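Local coordinates for protein 4-hydroxybenzoyl-CoA thioesterase (PDB 6FDG) that probably hydrolyses the thioester bond of acyl-coenzyme A substrates, with DHNA-CoA of the vitamin K2 pathway as its likely target, at residues Ser4-Glu9 with Glu31-Asp36; Pro56-Asn61 with Ser106-Cys111; Tyr64-Phe69 with Lys98-Thr103; Lys75-Val80 with Lys91-Asn96. All coordinates share one frame; numbering follows the deposited sequence.

Interaction 1. Residues Ser4-Glu9 with Glu31-Asp36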
loop_
_atom_site.group_PDB
_atom_site.type_symbol
_atom_site.label_atom_id
_atom_site.label_comp_id
_atom_site.label_asym_id
_atom_site.label_seq_id
_atom_site.Cartn_x
_atom_site.Cartn_y
_atom_site.Cartn_z
ATOM N N SER A 4 22.252 -11.860 -6.659
ATOM C CA SER A 4 21.203 -12.054 -7.592
ATOM C C SER A 4 20.868 -10.687 -8.270
ATOM O O SER A 4 21.157 -9.625 -7.718
ATOM C CB SER A 4 19.951 -12.676 -6.967
ATOM O OG SER A 4 19.506 -11.830 -5.932
ATOM N N ILE A 5 20.235 -10.784 -9.459
ATOM C CA ILE A 5 19.613 -9.642 -10.120
ATOM C C ILE A 5 18.203 -9.915 -10.349
ATOM O O ILE A 5 17.810 -10.971 -10.906
ATOM C CB ILE A 5 20.295 -9.331 -11.533
ATOM C CG1 ILE A 5 21.741 -9.026 -11.318
ATOM C CG2 ILE A 5 19.487 -8.198 -12.250
ATOM C CD1 ILE A 5 22.075 -7.743 -10.715
ATOM N N THR A 6 17.317 -9.017 -9.846
ATOM C CA THR A 6 15.913 -9.129 -10.014
ATOM C C THR A 6 15.373 -7.984 -10.816
ATOM O O THR A 6 15.597 -6.802 -10.452
ATOM C CB THR A 6 15.228 -9.114 -8.622
ATOM O OG1 THR A 6 15.827 -10.063 -7.746
ATOM C CG2 THR A 6 13.728 -9.351 -8.708
ATOM N N GLU A 7 14.560 -8.233 -11.824
ATOM C CA GLU A 7 13.941 -7.149 -12.606
ATOM C C GLU A 7 12.550 -6.889 -12.019
ATOM O O GLU A 7 11.765 -7.816 -11.780
ATOM C CB GLU A 7 13.801 -7.583 -14.066
ATOM C CG GLU A 7 15.164 -7.795 -14.737
ATOM C CD GLU A 7 14.995 -7.988 -16.261
ATOM O OE1 GLU A 7 14.596 -7.009 -16.924
ATOM O OE2 GLU A 7 15.208 -9.118 -16.758
ATOM N N ILE A 8 12.243 -5.607 -11.840
ATOM C CA ILE A 8 10.970 -5.144 -11.358
ATOM C C ILE A 8 10.458 -4.046 -12.296
ATOM O O ILE A 8 11.198 -3.128 -12.627
ATOM C CB ILE A 8 11.097 -4.609 -9.905
ATOM C CG1 ILE A 8 11.638 -5.719 -8.977
ATOM C CG2 ILE A 8 9.771 -3.988 -9.449
ATOM C CD1 ILE A 8 11.770 -5.265 -7.528
ATOM N N GLU A 9 9.213 -4.134 -12.679
ATOM C CA GLU A 9 8.608 -3.060 -13.493
ATOM C C GLU A 9 7.729 -2.234 -12.570
ATOM O O GLU A 9 6.810 -2.763 -11.946
ATOM C CB GLU A 9 7.763 -3.679 -14.605
ATOM C CG GLU A 9 7.093 -2.620 -15.459
ATOM C CD GLU A 9 7.061 -2.969 -16.929
ATOM O OE1 GLU A 9 6.734 -4.119 -17.279
ATOM O OE2 GLU A 9 7.428 -2.095 -17.748
ATOM N N GLU A 31 12.012 -6.616 -0.668
ATOM C CA GLU A 31 11.453 -7.936 -0.370
ATOM C C GLU A 31 11.394 -8.806 -1.587
ATOM O O GLU A 31 11.781 -10.000 -1.525
ATOM C CB GLU A 31 10.081 -7.732 0.245
ATOM C CG GLU A 31 9.292 -9.015 0.381
ATOM C CD GLU A 31 7.820 -8.681 0.692
ATOM O OE1 GLU A 31 6.938 -8.770 -0.272
ATOM O OE2 GLU A 31 7.508 -8.473 1.904
ATOM N N VAL A 32 10.881 -8.284 -2.699
ATOM C CA VAL A 32 10.813 -9.048 -3.927
ATOM C C VAL A 32 12.220 -9.537 -4.307
ATOM O O VAL A 32 12.421 -10.708 -4.654
ATOM C CB VAL A 32 10.181 -8.199 -5.052
ATOM C CG1 VAL A 32 10.333 -8.862 -6.461
ATOM C CG2 VAL A 32 8.737 -7.973 -4.762
ATOM N N ALA A 33 13.188 -8.699 -4.232
ATOM C CA ALA A 33 14.575 -9.043 -4.555
ATOM C C ALA A 33 15.158 -10.051 -3.637
ATOM O O ALA A 33 15.810 -11.023 -4.106
ATOM C CB ALA A 33 15.395 -7.764 -4.671
ATOM N N ARG A 34 14.946 -9.881 -2.344
ATOM C CA ARG A 34 15.482 -10.794 -1.373
ATOM C C ARG A 34 14.864 -12.220 -1.518
ATOM O O ARG A 34 15.575 -13.226 -1.471
ATOM C CB ARG A 34 15.101 -10.244 0.056
ATOM C CG ARG A 34 15.538 -11.090 1.182
ATOM C CD ARG A 34 15.327 -10.405 2.528
ATOM N NE ARG A 34 13.949 -10.140 2.851
ATOM C CZ ARG A 34 13.379 -8.949 2.873
ATOM N NH1 ARG A 34 12.078 -8.863 3.322
ATOM N NH2 ARG A 34 13.911 -7.854 2.359
ATOM N N LEU A 35 13.575 -12.283 -1.792
ATOM C CA LEU A 35 12.906 -13.572 -1.987
ATOM C C LEU A 35 13.424 -14.182 -3.305
ATOM O O LEU A 35 13.457 -15.467 -3.367
ATOM C CB LEU A 35 11.399 -13.388 -1.929
ATOM C CG LEU A 35 10.832 -13.120 -0.530
ATOM C CD1 LEU A 35 9.346 -12.706 -0.613
ATOM C CD2 LEU A 35 10.928 -14.340 0.395
ATOM N N ASP A 36 13.762 -13.380 -4.308
ATOM C CA ASP A 36 14.314 -13.916 -5.557
ATOM C C ASP A 36 15.693 -14.446 -5.251
ATOM O O ASP A 36 16.103 -15.518 -5.788
ATOM C CB ASP A 36 14.388 -12.771 -6.599
ATOM C CG ASP A 36 14.796 -13.228 -7.988
ATOM O OD1 ASP A 36 14.294 -14.278 -8.449
ATOM O OD2 ASP A 36 15.638 -12.496 -8.561
#
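Val32 meets strand 4-9 first, coming down the helix, and the setting is the hotdog fold: helix 26-41 is the sausage, and strand 2-9 belongs to the sheet that wraps it. The short segments run 136° apart, with axes closing to 8.1 Å. Val32 reaches tip to tip toward Ile8, whose CD1 stops 4.0 Å from Val32 CG1. That same methyl serves two residues, since Thr6 CG2 lies 4.1 Å from Val32 CG1. CG1, anti to the backbone N (chi1 169°), is the branch that faces the strand. Arg11 of the second subunit packs on both Ile8 and Val32, so this end of the contact is also part of the subunit interface.

One residue on, Ala33 brings the helix backbone closest to the strand, with its CA 5.6 Å from Thr6 CA. A methyl is all that stands here, and Thr6 OG1 sits against the main chain, 3.6 Å from Ala33 CA. The Ala33 side chain also touches Val76 and Thr78 of the adjoining strand, so the helix rests on two strands.

A turn further, Asp36 ends the walk with the polar part. Its carboxylate extends toward Thr6, tip to tip, and OD2 is gripped twice, by the Thr6 hydroxyl and by the amine of Lys40 on the same helix, a salt bridge. That second partner would be expected to favour the charged form of the acid. The buried Thr6 hydroxyl is thus satisfied by the helix: OG1 donates to Asp36 OD2 over 2.6 Å, meeting the oxygen on its anti side, 19° out of the carboxylate plane.

Interaction 2. Residues Pro56-Asn61 with Ser106-Cys111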
loop_
_atom_site.group_PDB
_atom_site.type_symbol
_atom_site.label_atom_id
_atom_site.label_comp_id
_atom_site.label_asym_id
_atom_site.label_seq_id
_atom_site.Cartn_x
_atom_site.Cartn_y
_atom_site.Cartn_z
ATOM N N PRO A 56 10.962 -11.964 9.871
ATOM C CA PRO A 56 10.715 -10.526 9.736
ATOM C C PRO A 56 11.937 -9.701 9.661
ATOM O O PRO A 56 13.031 -10.023 10.156
ATOM C CB PRO A 56 9.955 -10.215 10.996
ATOM C CG PRO A 56 10.555 -11.130 12.044
ATOM C CD PRO A 56 10.778 -12.385 11.261
ATOM N N VAL A 57 11.742 -8.548 9.010
ATOM C CA VAL A 57 12.783 -7.424 9.016
ATOM C C VAL A 57 12.885 -6.780 10.314
ATOM O O VAL A 57 11.829 -6.310 10.825
ATOM C CB VAL A 57 12.425 -6.467 7.889
ATOM C CG1 VAL A 57 13.349 -5.277 7.980
ATOM C CG2 VAL A 57 12.561 -7.133 6.574
ATOM N N THR A 58 14.046 -6.603 10.886
ATOM C CA THR A 58 14.330 -5.944 12.099
ATOM C C THR A 58 15.046 -4.624 11.956
ATOM O O THR A 58 15.083 -3.808 12.907
ATOM C CB THR A 58 15.075 -6.877 13.104
ATOM O OG1 THR A 58 16.371 -7.157 12.563
ATOM C CG2 THR A 58 14.171 -8.060 13.424
ATOM N N ASP A 59 15.578 -4.319 10.754
ATOM C CA ASP A 59 16.229 -3.022 10.498
ATOM C C ASP A 59 16.133 -2.787 9.054
ATOM O O ASP A 59 16.398 -3.701 8.215
ATOM C CB ASP A 59 17.703 -3.003 10.877
ATOM C CG ASP A 59 18.285 -1.686 10.909
ATOM O OD1 ASP A 59 17.993 -0.942 11.843
ATOM O OD2 ASP A 59 19.017 -1.357 9.993
ATOM N N LEU A 60 15.808 -1.589 8.614
ATOM C CA LEU A 60 15.630 -1.186 7.210
ATOM C C LEU A 60 16.460 0.070 6.980
ATOM O O LEU A 60 16.302 1.045 7.798
ATOM C CB LEU A 60 14.164 -0.933 6.860
ATOM C CG LEU A 60 13.896 -0.270 5.505
ATOM C CD1 LEU A 60 14.226 -1.234 4.346
ATOM C CD2 LEU A 60 12.447 0.113 5.464
ATOM N N ASN A 61 17.247 0.153 5.915
ATOM C CA ASN A 61 17.929 1.375 5.500
ATOM C C ASN A 61 17.773 1.505 4.048
ATOM O O ASN A 61 17.933 0.569 3.278
ATOM C CB ASN A 61 19.400 1.254 5.848
ATOM C CG ASN A 61 19.591 0.910 7.344
ATOM O OD1 ASN A 61 19.741 -0.303 7.753
ATOM N ND2 ASN A 61 19.511 1.888 8.192
ATOM N N SER A 106 19.710 -1.670 2.856
ATOM C CA SER A 106 19.961 -2.895 3.555
ATOM C C SER A 106 18.779 -3.282 4.389
ATOM O O SER A 106 17.933 -2.441 4.773
ATOM C CB SER A 106 21.184 -2.828 4.440
ATOM O OG SER A 106 21.084 -1.841 5.431
ATOM N N THR A 107 18.637 -4.561 4.681
ATOM C CA THR A 107 17.659 -5.117 5.616
ATOM C C THR A 107 18.268 -6.154 6.510
ATOM O O THR A 107 18.917 -7.136 5.959
ATOM C CB THR A 107 16.468 -5.750 4.948
ATOM O OG1 THR A 107 16.936 -6.817 4.063
ATOM C CG2 THR A 107 15.601 -4.757 4.142
ATOM N N GLU A 108 18.073 -6.073 7.818
ATOM C CA GLU A 108 18.423 -7.181 8.754
ATOM C C GLU A 108 17.203 -7.997 8.930
ATOM O O GLU A 108 16.086 -7.495 9.151
ATOM C CB GLU A 108 18.905 -6.555 10.041
ATOM C CG GLU A 108 19.324 -7.672 11.088
ATOM C CD GLU A 108 19.685 -6.997 12.376
ATOM O OE1 GLU A 108 18.798 -6.316 12.927
ATOM O OE2 GLU A 108 20.799 -7.161 12.832
ATOM N N LEU A 109 17.378 -9.346 8.905
ATOM C CA LEU A 109 16.323 -10.365 9.010
ATOM C C LEU A 109 16.709 -11.302 10.162
ATOM O O LEU A 109 17.906 -11.621 10.317
ATOM C CB LEU A 109 16.140 -11.179 7.781
ATOM C CG LEU A 109 15.468 -10.638 6.555
ATOM C CD1 LEU A 109 14.039 -10.660 6.751
ATOM C CD2 LEU A 109 15.923 -9.313 6.052
ATOM N N ILE A 110 15.738 -11.745 10.885
ATOM C CA ILE A 110 15.854 -12.829 11.928
ATOM C C ILE A 110 14.847 -13.885 11.530
ATOM O O ILE A 110 13.984 -13.696 10.698
ATOM C CB ILE A 110 15.694 -12.331 13.387
ATOM C CG1 ILE A 110 14.296 -11.733 13.608
ATOM C CG2 ILE A 110 16.756 -11.338 13.682
ATOM C CD1 ILE A 110 13.878 -11.376 15.019
ATOM N N CYS A 111 14.891 -15.054 12.217
ATOM C CA CYS A 111 13.850 -16.056 12.077
ATOM C C CYS A 111 13.261 -16.346 13.451
ATOM O O CYS A 111 14.015 -16.425 14.419
ATOM C CB CYS A 111 14.478 -17.353 11.532
ATOM S SG CYS A 111 15.020 -17.281 9.800
#
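Thr58 OG1 donates to Glu108 OE1 at 2.6 Å, a side-chain bond laid across a classic beta bulge, in which Thr58 and Asp59 both face Glu108 between two antiparallel strands of the hotdog sheet. The hydroxyl meets the carboxylate on its anti side, 30° out of the plane. Thr58 OG1 stands between the backbone N and the carbonyl carbon (chi1 67°), while Glu108 sends its chain out extended to meet it. The two residues are joined a second time through the backbone, where Thr58 N reaches Glu108 O at 2.8 Å. That carbonyl oxygen also receives a CA-H contact from Val57.

Past the bulge the pairing is regular: Glu108 N bonds to Asp59 O, and Asn61 and Ser106 exchange bonds in both directions. Before it, Ile110 N gives Pro56 O a longer bond of 3.3 Å.

The pair has two different faces. Val57, Leu60, Thr107 and Leu109 are buried on the face turned to the helix, where Arg34 packs on Val57 and Leu109. Here Val57 CG2 touches Leu109 CD1 at 3.8 Å, and Leu60 CD1 meets Thr107 CG2. On the other face lie Asp59, Asn61, Ser106 and Glu108. Asp59 OD1 is held by Asn63 of the third subunit, Asn61 ND2 bonds to Asn61 OD1 of that third subunit, and the sheet runs on into that chain through residues 59 to 61. Thr58 CG2 crosses the Ile110 side chain at about a right angle, 3.7 Å from both Ile110 CG1 and Ile110 CD1.

Interaction 3. Residues Tyr64-Phe69 with Lys98-Thr103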
loop_
_atom_site.group_PDB
_atom_site.type_symbol
_atom_site.label_atom_id
_atom_site.label_comp_id
_atom_site.label_asym_id
_atom_site.label_seq_id
_atom_site.Cartn_x
_atom_site.Cartn_y
_atom_site.Cartn_z
ATOM N N TYR A 64 18.526 7.072 -1.073
ATOM C CA TYR A 64 17.936 7.385 -2.365
ATOM C C TYR A 64 18.939 8.324 -3.144
ATOM O O TYR A 64 19.074 9.476 -2.771
ATOM C CB TYR A 64 16.573 8.048 -2.251
ATOM C CG TYR A 64 15.562 7.184 -1.413
ATOM C CD1 TYR A 64 15.523 7.373 -0.062
ATOM C CD2 TYR A 64 14.706 6.360 -1.990
ATOM C CE1 TYR A 64 14.652 6.619 0.744
ATOM C CE2 TYR A 64 13.780 5.604 -1.210
ATOM C CZ TYR A 64 13.770 5.775 0.118
ATOM O OH TYR A 64 12.945 5.018 0.969
ATOM N N LYS A 65 19.541 7.846 -4.190
ATOM C CA LYS A 65 20.504 8.680 -4.965
ATOM C C LYS A 65 19.846 9.357 -6.036
ATOM O O LYS A 65 20.299 10.533 -6.353
ATOM C CB LYS A 65 21.582 7.782 -5.541
ATOM C CG LYS A 65 22.313 6.849 -4.669
ATOM C CD LYS A 65 23.005 7.351 -3.511
ATOM C CE LYS A 65 23.644 6.088 -2.825
ATOM N NZ LYS A 65 24.484 6.418 -1.680
ATOM N N LYS A 66 18.881 8.809 -6.718
ATOM C CA LYS A 66 18.139 9.380 -7.822
ATOM C C LYS A 66 16.707 9.025 -7.656
ATOM O O LYS A 66 16.393 7.845 -7.364
ATOM C CB LYS A 66 18.628 8.826 -9.215
ATOM C CG LYS A 66 20.048 9.154 -9.544
ATOM C CD LYS A 66 20.311 8.742 -10.988
ATOM C CE LYS A 66 21.171 9.734 -11.764
ATOM N NZ LYS A 66 22.582 9.526 -11.377
ATOM N N SER A 67 15.769 9.901 -7.929
ATOM C CA SER A 67 14.367 9.542 -8.076
ATOM C C SER A 67 14.113 8.526 -9.152
ATOM O O SER A 67 14.880 8.504 -10.226
ATOM C CB SER A 67 13.427 10.800 -8.162
ATOM O OG SER A 67 13.454 11.469 -6.930
ATOM N N ILE A 68 13.162 7.647 -9.037
ATOM C CA ILE A 68 12.696 6.726 -10.071
ATOM C C ILE A 68 11.350 7.236 -10.548
ATOM O O ILE A 68 10.356 7.336 -9.758
ATOM C CB ILE A 68 12.707 5.237 -9.584
ATOM C CG1 ILE A 68 14.148 4.870 -9.154
ATOM C CG2 ILE A 68 12.163 4.287 -10.570
ATOM C CD1 ILE A 68 14.309 3.501 -8.521
ATOM N N PHE A 69 11.341 7.764 -11.819
ATOM C CA PHE A 69 10.109 8.290 -12.417
ATOM C C PHE A 69 9.428 7.170 -13.135
ATOM O O PHE A 69 10.011 6.402 -13.890
ATOM C CB PHE A 69 10.440 9.381 -13.374
ATOM C CG PHE A 69 10.956 10.677 -12.700
ATOM C CD1 PHE A 69 12.293 10.797 -12.443
ATOM C CD2 PHE A 69 10.083 11.691 -12.394
ATOM C CE1 PHE A 69 12.788 11.934 -11.833
ATOM C CE2 PHE A 69 10.549 12.899 -11.813
ATOM C CZ PHE A 69 11.910 12.966 -11.509
ATOM N N LYS A 98 18.466 3.282 -17.506
ATOM C CA LYS A 98 19.698 3.807 -18.090
ATOM C C LYS A 98 20.965 3.204 -17.514
ATOM O O LYS A 98 22.089 3.574 -17.845
ATOM C CB LYS A 98 19.762 5.271 -17.971
ATOM C CG LYS A 98 18.646 5.951 -18.676
ATOM C CD LYS A 98 18.904 7.463 -18.657
ATOM C CE LYS A 98 17.659 8.304 -18.819
ATOM N NZ LYS A 98 16.968 8.107 -20.131
ATOM N N GLY A 99 20.799 2.295 -16.497
ATOM C CA GLY A 99 22.003 1.698 -15.883
ATOM C C GLY A 99 22.606 2.508 -14.742
ATOM O O GLY A 99 23.678 2.151 -14.248
ATOM N N GLU A 100 22.004 3.570 -14.337
ATOM C CA GLU A 100 22.507 4.416 -13.295
ATOM C C GLU A 100 22.086 3.858 -11.883
ATOM O O GLU A 100 20.973 3.324 -11.803
ATOM C CB GLU A 100 21.936 5.816 -13.390
ATOM C CG GLU A 100 22.234 6.474 -14.750
ATOM C CD GLU A 100 21.310 7.580 -15.202
ATOM O OE1 GLU A 100 20.224 7.915 -14.677
ATOM O OE2 GLU A 100 21.729 8.222 -16.270
ATOM N N LEU A 101 22.994 3.978 -10.961
ATOM C CA LEU A 101 22.682 3.619 -9.526
ATOM C C LEU A 101 21.689 4.593 -8.901
ATOM O O LEU A 101 22.006 5.823 -8.781
ATOM C CB LEU A 101 23.931 3.576 -8.761
ATOM C CG LEU A 101 23.729 3.123 -7.246
ATOM C CD1 LEU A 101 23.226 1.735 -7.173
ATOM C CD2 LEU A 101 24.989 3.409 -6.494
ATOM N N ALA A 102 20.444 4.135 -8.712
ATOM C CA ALA A 102 19.364 4.981 -8.195
ATOM C C ALA A 102 19.258 4.960 -6.649
ATOM O O ALA A 102 18.792 5.866 -6.018
ATOM C CB ALA A 102 18.093 4.694 -8.823
ATOM N N THR A 103 19.575 3.784 -6.074
ATOM C CA THR A 103 19.290 3.520 -4.668
ATOM C C THR A 103 20.176 2.448 -4.113
ATOM O O THR A 103 20.537 1.506 -4.844
ATOM C CB THR A 103 17.792 2.935 -4.578
ATOM O OG1 THR A 103 16.991 3.381 -5.602
ATOM C CG2 THR A 103 17.260 3.120 -3.231
HETATM O O HOH W 1 15.743 5.882 -5.474
#
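The contact is built round two backbone bonds: Lys65 and Lys66, in the loop that follows strand 57-64, both bond to Ala102 at the start of strand 101-113, far out on the sheet of the hotdog fold. Tyr64 and Thr103 still form an antiparallel, non-hydrogen-bonded pair; beyond it the first chain turns off. Ala102 O holds both amides, Lys65 N at 2.8 Å and Lys66 N at 3.0 Å, and both come to the same face of the carbonyl plane. Lys65 N sits above that plane, 36° out of it.

Ala102 and Thr103 form a classic bulge opposite Ile94 of the next strand, and the Ala102 carbonyl faces the loop. A water ties the turn further, donating to Lys66 O and hydrogen-bonding Thr103 OG1, each at 2.8 Å.

Below, Ile68 CG1 is packed 4.0 Å from Ala102 CB, and Ile68 reaches on to Tyr26 and Trp29 of helix 26-41. Tyr64 reaches the same helix side: its OH bonds to His23 O and its ring meets Tyr26 edge to face. On the exposed side, Lys66 crosses Glu100 at about a right angle, and its amine stays beyond salt-bridge range. Glu100 OE1 is bonded to Asn96 ND2; the carboxylate is also touched by the aliphatic chain, with Lys66 CE 3.6 Å from Glu100 OE1.

Interaction 4. Residues Lys75-Val80 with Lys91-Asn96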
loop_
_atom_site.group_PDB
_atom_site.type_symbol
_atom_site.label_atom_id
_atom_site.label_comp_id
_atom_site.label_asym_id
_atom_site.label_seq_id
_atom_site.Cartn_x
_atom_site.Cartn_y
_atom_site.Cartn_z
ATOM N N LYS A 75 16.576 -2.876 -12.140
ATOM C CA LYS A 75 17.234 -4.106 -11.774
ATOM C C LYS A 75 17.759 -3.931 -10.396
ATOM O O LYS A 75 18.345 -2.924 -10.018
ATOM C CB LYS A 75 18.406 -4.398 -12.733
ATOM C CG LYS A 75 17.902 -4.675 -14.173
ATOM C CD LYS A 75 19.009 -4.869 -15.206
ATOM C CE LYS A 75 18.293 -4.873 -16.573
ATOM N NZ LYS A 75 17.116 -5.835 -16.612
ATOM N N VAL A 76 17.451 -4.909 -9.523
ATOM C CA VAL A 76 17.844 -4.909 -8.111
ATOM C C VAL A 76 18.927 -5.944 -7.886
ATOM O O VAL A 76 18.655 -7.108 -8.180
ATOM C CB VAL A 76 16.675 -5.118 -7.134
ATOM C CG1 VAL A 76 17.214 -4.931 -5.742
ATOM C CG2 VAL A 76 15.524 -4.208 -7.461
ATOM N N LYS A 77 20.082 -5.561 -7.453
ATOM C CA LYS A 77 21.227 -6.429 -7.129
ATOM C C LYS A 77 21.136 -6.672 -5.630
ATOM O O LYS A 77 21.127 -5.707 -4.857
ATOM C CB LYS A 77 22.548 -5.785 -7.535
ATOM C CG LYS A 77 23.772 -6.615 -7.193
ATOM C CD LYS A 77 25.026 -5.884 -7.725
ATOM C CE LYS A 77 26.265 -6.716 -7.545
ATOM N NZ LYS A 77 27.466 -5.951 -8.067
ATOM N N THR A 78 21.139 -7.935 -5.190
ATOM C CA THR A 78 21.025 -8.379 -3.795
ATOM C C THR A 78 22.133 -9.248 -3.388
ATOM O O THR A 78 22.433 -10.185 -4.165
ATOM C CB THR A 78 19.712 -9.110 -3.605
ATOM O OG1 THR A 78 18.612 -8.347 -4.016
ATOM C CG2 THR A 78 19.502 -9.477 -2.114
ATOM N N TRP A 79 22.675 -9.059 -2.232
ATOM C CA TRP A 79 23.688 -10.011 -1.683
ATOM C C TRP A 79 23.588 -9.999 -0.175
ATOM O O TRP A 79 22.876 -9.164 0.445
ATOM C CB TRP A 79 25.144 -9.661 -2.073
ATOM C CG TRP A 79 25.674 -8.421 -1.591
ATOM C CD1 TRP A 79 26.521 -8.269 -0.517
ATOM C CD2 TRP A 79 25.551 -7.105 -2.153
ATOM N NE1 TRP A 79 26.880 -6.950 -0.363
ATOM C CE2 TRP A 79 26.293 -6.236 -1.359
ATOM C CE3 TRP A 79 24.821 -6.578 -3.246
ATOM C CZ2 TRP A 79 26.432 -4.837 -1.686
ATOM C CZ3 TRP A 79 24.906 -5.252 -3.469
ATOM C CH2 TRP A 79 25.685 -4.442 -2.718
ATOM N N VAL A 80 24.112 -11.029 0.473
ATOM C CA VAL A 80 24.142 -11.153 1.927
ATOM C C VAL A 80 25.453 -10.585 2.426
ATOM O O VAL A 80 26.545 -11.193 2.253
ATOM C CB VAL A 80 23.905 -12.596 2.347
ATOM C CG1 VAL A 80 24.047 -12.643 3.886
ATOM C CG2 VAL A 80 22.558 -13.087 1.871
ATOM N N LYS A 91 22.163 -6.597 1.527
ATOM C CA LYS A 91 22.366 -5.283 0.905
ATOM C C LYS A 91 21.846 -5.337 -0.496
ATOM O O LYS A 91 21.792 -6.369 -1.184
ATOM C CB LYS A 91 23.860 -4.883 0.928
ATOM C CG LYS A 91 24.280 -4.361 2.288
ATOM C CD LYS A 91 25.750 -3.974 2.383
ATOM C CE LYS A 91 26.015 -2.802 1.490
ATOM N NZ LYS A 91 27.145 -2.001 2.181
ATOM N N TYR A 92 21.448 -4.132 -0.958
ATOM C CA TYR A 92 20.833 -3.959 -2.255
ATOM C C TYR A 92 21.346 -2.748 -3.001
ATOM O O TYR A 92 21.723 -1.711 -2.408
ATOM C CB TYR A 92 19.323 -3.670 -2.129
ATOM C CG TYR A 92 18.623 -4.682 -1.214
ATOM C CD1 TYR A 92 18.554 -4.408 0.177
ATOM C CD2 TYR A 92 18.006 -5.788 -1.697
ATOM C CE1 TYR A 92 17.974 -5.326 1.055
ATOM C CE2 TYR A 92 17.371 -6.705 -0.812
ATOM C CZ TYR A 92 17.321 -6.418 0.532
ATOM O OH TYR A 92 16.642 -7.319 1.414
ATOM N N GLU A 93 21.327 -2.865 -4.309
ATOM C CA GLU A 93 21.544 -1.694 -5.241
ATOM C C GLU A 93 20.454 -1.752 -6.259
ATOM O O GLU A 93 20.174 -2.812 -6.819
ATOM C CB GLU A 93 22.924 -1.800 -5.960
ATOM C CG GLU A 93 24.071 -1.617 -5.054
ATOM C CD GLU A 93 25.465 -1.847 -5.692
ATOM O OE1 GLU A 93 25.514 -2.509 -6.706
ATOM O OE2 GLU A 93 26.387 -1.444 -4.996
ATOM N N ILE A 94 19.834 -0.608 -6.570
ATOM C CA ILE A 94 18.821 -0.535 -7.607
ATOM C C ILE A 94 19.328 0.333 -8.771
ATOM O O ILE A 94 19.798 1.473 -8.542
ATOM C CB ILE A 94 17.518 0.078 -7.150
ATOM C CG1 ILE A 94 16.963 -0.708 -5.917
ATOM C CG2 ILE A 94 16.522 0.130 -8.276
ATOM C CD1 ILE A 94 15.655 -0.176 -5.420
ATOM N N PHE A 95 19.336 -0.272 -9.960
ATOM C CA PHE A 95 19.724 0.457 -11.206
ATOM C C PHE A 95 18.510 0.723 -11.968
ATOM O O PHE A 95 17.596 -0.081 -12.196
ATOM C CB PHE A 95 20.727 -0.445 -11.960
ATOM C CG PHE A 95 21.989 -0.737 -11.211
ATOM C CD1 PHE A 95 23.122 0.121 -11.270
ATOM C CD2 PHE A 95 22.078 -1.863 -10.371
ATOM C CE1 PHE A 95 24.283 -0.093 -10.513
ATOM C CE2 PHE A 95 23.246 -2.076 -9.633
ATOM C CZ PHE A 95 24.331 -1.227 -9.688
ATOM N N ASN A 96 18.501 1.962 -12.547
ATOM C CA ASN A 96 17.431 2.356 -13.427
ATOM C C ASN A 96 17.645 1.811 -14.841
ATOM O O ASN A 96 18.621 1.189 -15.126
ATOM C CB ASN A 96 17.142 3.844 -13.281
ATOM C CG ASN A 96 18.140 4.758 -13.992
ATOM O OD1 ASN A 96 19.027 4.233 -14.691
ATOM N ND2 ASN A 96 18.152 5.999 -13.613
HETATM O O HOH W 2 28.088 -3.716 -5.895
#
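Trp79 CG takes the crowded position between the backbone N and the carbonyl carbon (chi1 64°), and chi2 of 101° sets the turn of the indole, which lies against the neighbouring strand; there Lys91 CG is anti to its own carbonyl carbon. Lys91 CB lies over one face of the six-membered ring of Trp79 in a CH-pi contact, 3.9 Å from the centroid and offset toward the rim. The edge of the indole meets Glu93: OE2 lies 3.8 Å from Trp79 CH2, near the ring plane, with ring and carboxylate planes 84° apart. Trp79 NE1 bonds to Glu81, farther along its own strand.

Lys77 runs fully extended beside Glu93, its CD 3.6 Å from Glu93 OE1. The amine is not in salt-bridge contact with that acid; a water links them, accepting from Lys77 NZ and donating weakly to Glu93 OE1. Lys77 also makes a cation-pi contact with Tyr3.

Beneath these side chains is a regular antiparallel hairpin, with two bonds at each of the pairs Lys75-Phe95, Lys77-Glu93 and Trp79-Lys91. On the other face, Val76 CG2 packs beside Ile94 CG1 at 4.1 Å, and Thr78 OG1 lies 3.5 Å from Tyr92 CD2.

That buried face looks onto helix 26-41. Phe30 stacks on the Tyr92 ring, whose OH is tied to Arg34 NH2 and to Thr107 OG1 of strand 101-113. Strand 2-9 flanks the hairpin beyond Val76 and Thr78, Lys75 salt-bridging Glu7 there, while strand 101-113 pairs with Tyr92 and Ile94 on the opposite margin.

In the fold
All four contacts belong to one hotdog unit, a curved sheet around helix 26-41. Interaction 1 sets the helix against strand 2-9. Interaction 4, its centre about 8 Å away, is the hairpin that comes next in the sheet and touches the same helix. Strand 101-113 follows, serving both interaction 2 and interaction 3, whose centres are about 23 Å apart. Along the chain interaction 1 closes first; interaction 4 is nested within the loop of interaction 3, and that within the loop of interaction 2. Interactions 2 and 3 both reach the third subunit, and interaction 1 borders the second, so several of the contacts lie at subunit interfaces.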